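Local coordinates for protein purine nucleoside phosphorylase (Schistosoma mansoni, PDB 6B6K) that probably catalyses the reversible phosphorolysis of purine nucleosides such as inosine and guanosine, releasing the free base and ribose 1-phosphate, at residues 193-198 / 214-219. Sequence-based numbering, arbitrary orientation.
Sequences VYAFNG and LGCDVV. With CVG (6-methylpyridazin-3-ol), chain I.
Against the ring of Tyr194, on the CD1 side, rests the CG2 methyl of Val218, approaching obliquely with CG2 3.6 Å from CD1; the two side chains cross at about a right angle. Asp217 swings its carboxylate across to Val193, its CG held beside its own backbone N (chi1 -60°), and OD2 takes the amide of Val193 through its anti lone pair at 2.8 Å from N, nearly straight at 167°. The second oxygen, OD1, is bonded by ND2 of Asn123, so both carboxylate oxygens have a partner. The carbonyl of Val193 returns the grip: its O accepts from the N of Asp217 in the carbonyl plane and, from a donor tilted out of that plane, the N of Val218 at 3.2 Å. Two residues on, Ala195 N reaches Val218 O at 2.9 Å, so that the backbone bonds of Val218 bracket Tyr194 in parallel register; Gly220, bonded to the backbones of Ala195 and Asn197, carries the ladder on past Ala195 and Val219.

On the sheet face opposite the tyrosine, the methyl of Ala195 sits 3.7 Å from SG of Cys216, while CG2 of Val219, which lies anti to its backbone N, reaches CB of Asn197 at 3.8 Å. The amide of Asn197 extends beyond the strand pair, where ND2 donates to O of the bound 6-methylpyridazin-3-ol at 3.0 Å and also to Thr201 O; CG1 of Val219 approaches N1 of the same ligand. The two strands are the ends of a beta-alpha-beta crossover, strand 189-196, helix 205-213 and strand 218-220, the helix closing in a Schellman motif at Gly215. Parallel strands joined this way belong to the alpha/beta core of the phosphorylase superfamily, and here the loop just past strand 189-196 contributes to the ligand pocket.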
ATOM      1  N   VAL A 193      14.645  13.681  -6.000  1.00 21.90           N
ATOM      2  CA  VAL A 193      13.884  12.793  -5.112  1.00 19.85           C
ATOM      3  C   VAL A 193      13.240  11.674  -5.936  1.00 21.83           C
ATOM      4  O   VAL A 193      12.533  11.951  -6.917  1.00 22.57           O
ATOM      5  CB  VAL A 193      12.797  13.592  -4.362  1.00 21.62           C
ATOM      6  CG1 VAL A 193      11.859  12.651  -3.556  1.00 23.93           C
ATOM      7  CG2 VAL A 193      13.425  14.676  -3.460  1.00 24.76           C
ATOM      8  N   TYR A 194      13.427  10.420  -5.494  1.00 19.90           N
ATOM      9  CA  TYR A 194      12.930   9.219  -6.181  1.00 19.83           C
ATOM     10  C   TYR A 194      11.643   8.702  -5.550  1.00 18.86           C
ATOM     11  O   TYR A 194      11.611   8.414  -4.348  1.00 20.31           O
ATOM     12  CB  TYR A 194      14.000   8.133  -6.100  1.00 20.60           C
ATOM     13  CG  TYR A 194      13.739   6.785  -6.774  1.00 18.71           C
ATOM     14  CD1 TYR A 194      14.294   6.501  -8.012  1.00 19.94           C
ATOM     15  CD2 TYR A 194      13.033   5.771  -6.124  1.00 19.30           C
ATOM     16  CE1 TYR A 194      14.109   5.267  -8.622  1.00 18.26           C
ATOM     17  CE2 TYR A 194      12.846   4.517  -6.732  1.00 20.99           C
ATOM     18  CZ  TYR A 194      13.397   4.272  -7.973  1.00 18.72           C
ATOM     19  OH  TYR A 194      13.211   3.038  -8.552  1.00 20.65           O
ATOM     20  N   ALA A 195      10.594   8.552  -6.372  1.00 19.48           N
ATOM     21  CA  ALA A 195       9.343   7.918  -5.943  1.00 19.39           C
ATOM     22  C   ALA A 195       9.408   6.439  -6.281  1.00 19.27           C
ATOM     23  O   ALA A 195       9.653   6.079  -7.435  1.00 18.40           O
ATOM     24  CB  ALA A 195       8.135   8.500  -6.668  1.00 20.63           C
ATOM     25  N   PHE A 196       9.131   5.589  -5.280  1.00 17.50           N
ATOM     26  CA  PHE A 196       9.059   4.132  -5.470  1.00 16.55           C
ATOM     27  C   PHE A 196       7.615   3.755  -5.847  1.00 16.50           C
ATOM     28  O   PHE A 196       6.710   3.812  -5.003  1.00 17.78           O
ATOM     29  CB  PHE A 196       9.529   3.434  -4.195  1.00 16.87           C
ATOM     30  CG  PHE A 196       9.533   1.909  -4.248  1.00 16.84           C
ATOM     31  CD1 PHE A 196       9.578   1.191  -5.445  1.00 18.79           C
ATOM     32  CD2 PHE A 196       9.523   1.182  -3.052  1.00 17.32           C
ATOM     33  CE1 PHE A 196       9.590  -0.219  -5.441  1.00 19.25           C
ATOM     34  CE2 PHE A 196       9.519  -0.203  -3.056  1.00 16.31           C
ATOM     35  CZ  PHE A 196       9.547  -0.922  -4.247  1.00 16.84           C
ATOM     36  N   ASN A 197       7.409   3.391  -7.135  1.00 17.43           N
ATOM     37  CA  ASN A 197       6.187   2.761  -7.662  1.00 16.52           C
ATOM     38  C   ASN A 197       6.390   1.246  -7.601  1.00 16.61           C
ATOM     39  O   ASN A 197       7.282   0.711  -8.265  1.00 17.62           O
ATOM     40  CB  ASN A 197       5.986   3.207  -9.116  1.00 17.82           C
ATOM     41  CG  ASN A 197       4.909   2.400  -9.869  1.00 19.34           C
ATOM     42  OD1 ASN A 197       3.966   1.866  -9.278  1.00 20.13           O
ATOM     43  ND2 ASN A 197       5.088   2.296 -11.215  1.00 20.83           N
ATOM     44  N   GLY A 198       5.578   0.549  -6.790  1.00 16.00           N
ATOM     45  CA  GLY A 198       5.755  -0.892  -6.659  1.00 15.75           C
ATOM     46  C   GLY A 198       5.774  -1.638  -7.991  1.00 17.00           C
ATOM     47  O   GLY A 198       6.509  -2.620  -8.162  1.00 20.32           O
ATOM     48  N   LEU A 214       3.456  16.312  -5.764  1.00 28.13           N
ATOM     49  CA  LEU A 214       3.952  15.848  -4.468  1.00 25.95           C
ATOM     50  C   LEU A 214       5.453  16.035  -4.278  1.00 31.16           C
ATOM     51  O   LEU A 214       5.993  15.563  -3.268  1.00 32.34           O
ATOM     52  CB  LEU A 214       3.614  14.379  -4.266  1.00 28.70           C
ATOM     53  CG  LEU A 214       2.123  14.054  -4.187  1.00 32.62           C
ATOM     54  CD1 LEU A 214       1.914  12.565  -4.082  1.00 33.41           C
ATOM     55  CD2 LEU A 214       1.480  14.788  -3.019  1.00 43.32           C
ATOM     56  N   GLY A 215       6.128  16.662  -5.230  1.00 32.22           N
ATOM     57  CA  GLY A 215       7.541  16.957  -5.103  1.00 35.24           C
ATOM     58  C   GLY A 215       8.486  15.856  -5.533  1.00 40.83           C
ATOM     59  O   GLY A 215       9.657  15.876  -5.139  1.00 33.45           O
ATOM     60  N   CYS A 216       8.025  14.900  -6.336  1.00 28.27           N
ATOM     61  CA  CYS A 216       8.905  13.863  -6.863  1.00 27.95           C
ATOM     62  C   CYS A 216       9.615  14.347  -8.127  1.00 26.30           C
ATOM     63  O   CYS A 216       9.034  15.047  -8.966  1.00 27.65           O
ATOM     64  CB  CYS A 216       8.098  12.599  -7.177  1.00 26.37           C
ATOM     65  SG  CYS A 216       7.195  11.961  -5.774  1.00 30.76           S
ATOM     66  N   ASP A 217      10.878  13.945  -8.281  1.00 25.14           N
ATOM     67  CA  ASP A 217      11.625  14.271  -9.484  1.00 24.36           C
ATOM     68  C   ASP A 217      11.721  13.123 -10.487  1.00 24.66           C
ATOM     69  O   ASP A 217      11.761  13.381 -11.691  1.00 23.28           O
ATOM     70  CB  ASP A 217      13.046  14.748  -9.122  1.00 24.87           C
ATOM     71  CG  ASP A 217      13.032  16.011  -8.239  1.00 26.48           C
ATOM     72  OD1 ASP A 217      12.584  17.062  -8.748  1.00 41.25           O
ATOM     73  OD2 ASP A 217      13.467  15.956  -7.058  1.00 26.51           O
ATOM     74  N   VAL A 218      11.752  11.869 -10.018  1.00 20.04           N
ATOM     75  CA  VAL A 218      11.845  10.675 -10.860  1.00 19.09           C
ATOM     76  C   VAL A 218      10.987   9.597 -10.199  1.00 19.66           C
ATOM     77  O   VAL A 218      10.655   9.687  -9.019  1.00 20.81           O
ATOM     78  CB  VAL A 218      13.297  10.163 -11.049  1.00 21.79           C
ATOM     79  CG1 VAL A 218      14.222  11.288 -11.525  1.00 24.86           C
ATOM     80  CG2 VAL A 218      13.867   9.581  -9.794  1.00 30.10           C
ATOM     81  N   VAL A 219      10.632   8.565 -10.983  1.00 20.36           N
ATOM     82  CA  VAL A 219       9.818   7.436 -10.507  1.00 19.62           C
ATOM     83  C   VAL A 219      10.382   6.115 -11.054  1.00 19.22           C
ATOM     84  O   VAL A 219      10.720   6.010 -12.238  1.00 18.51           O
ATOM     85  CB  VAL A 219       8.327   7.622 -10.869  1.00 19.21           C
ATOM     86  CG1 VAL A 219       8.117   7.802 -12.358  1.00 22.71           C
ATOM     87  CG2 VAL A 219       7.478   6.458 -10.330  1.00 20.11           C
TER
HETATM   88  C4  CVG I 308      10.425   2.938 -14.941  0.92 32.24           C
HETATM   89  C3  CVG I 308       9.614   2.703 -13.869  0.92 31.64           C
HETATM   90  C2  CVG I 308       8.453   3.551 -13.627  0.92 33.05           C
HETATM   91  C1  CVG I 308      10.096   3.988 -15.858  0.92 34.72           C
HETATM   92  O   CVG I 308       7.572   3.355 -12.545  0.92 32.18           O
HETATM   93  N1  CVG I 308       8.171   4.581 -14.514  0.92 34.74           N
HETATM   94  N   CVG I 308       8.988   4.811 -15.648  0.92 34.71           N
HETATM   95  C   CVG I 308      11.003   4.219 -17.059  0.92 36.29           C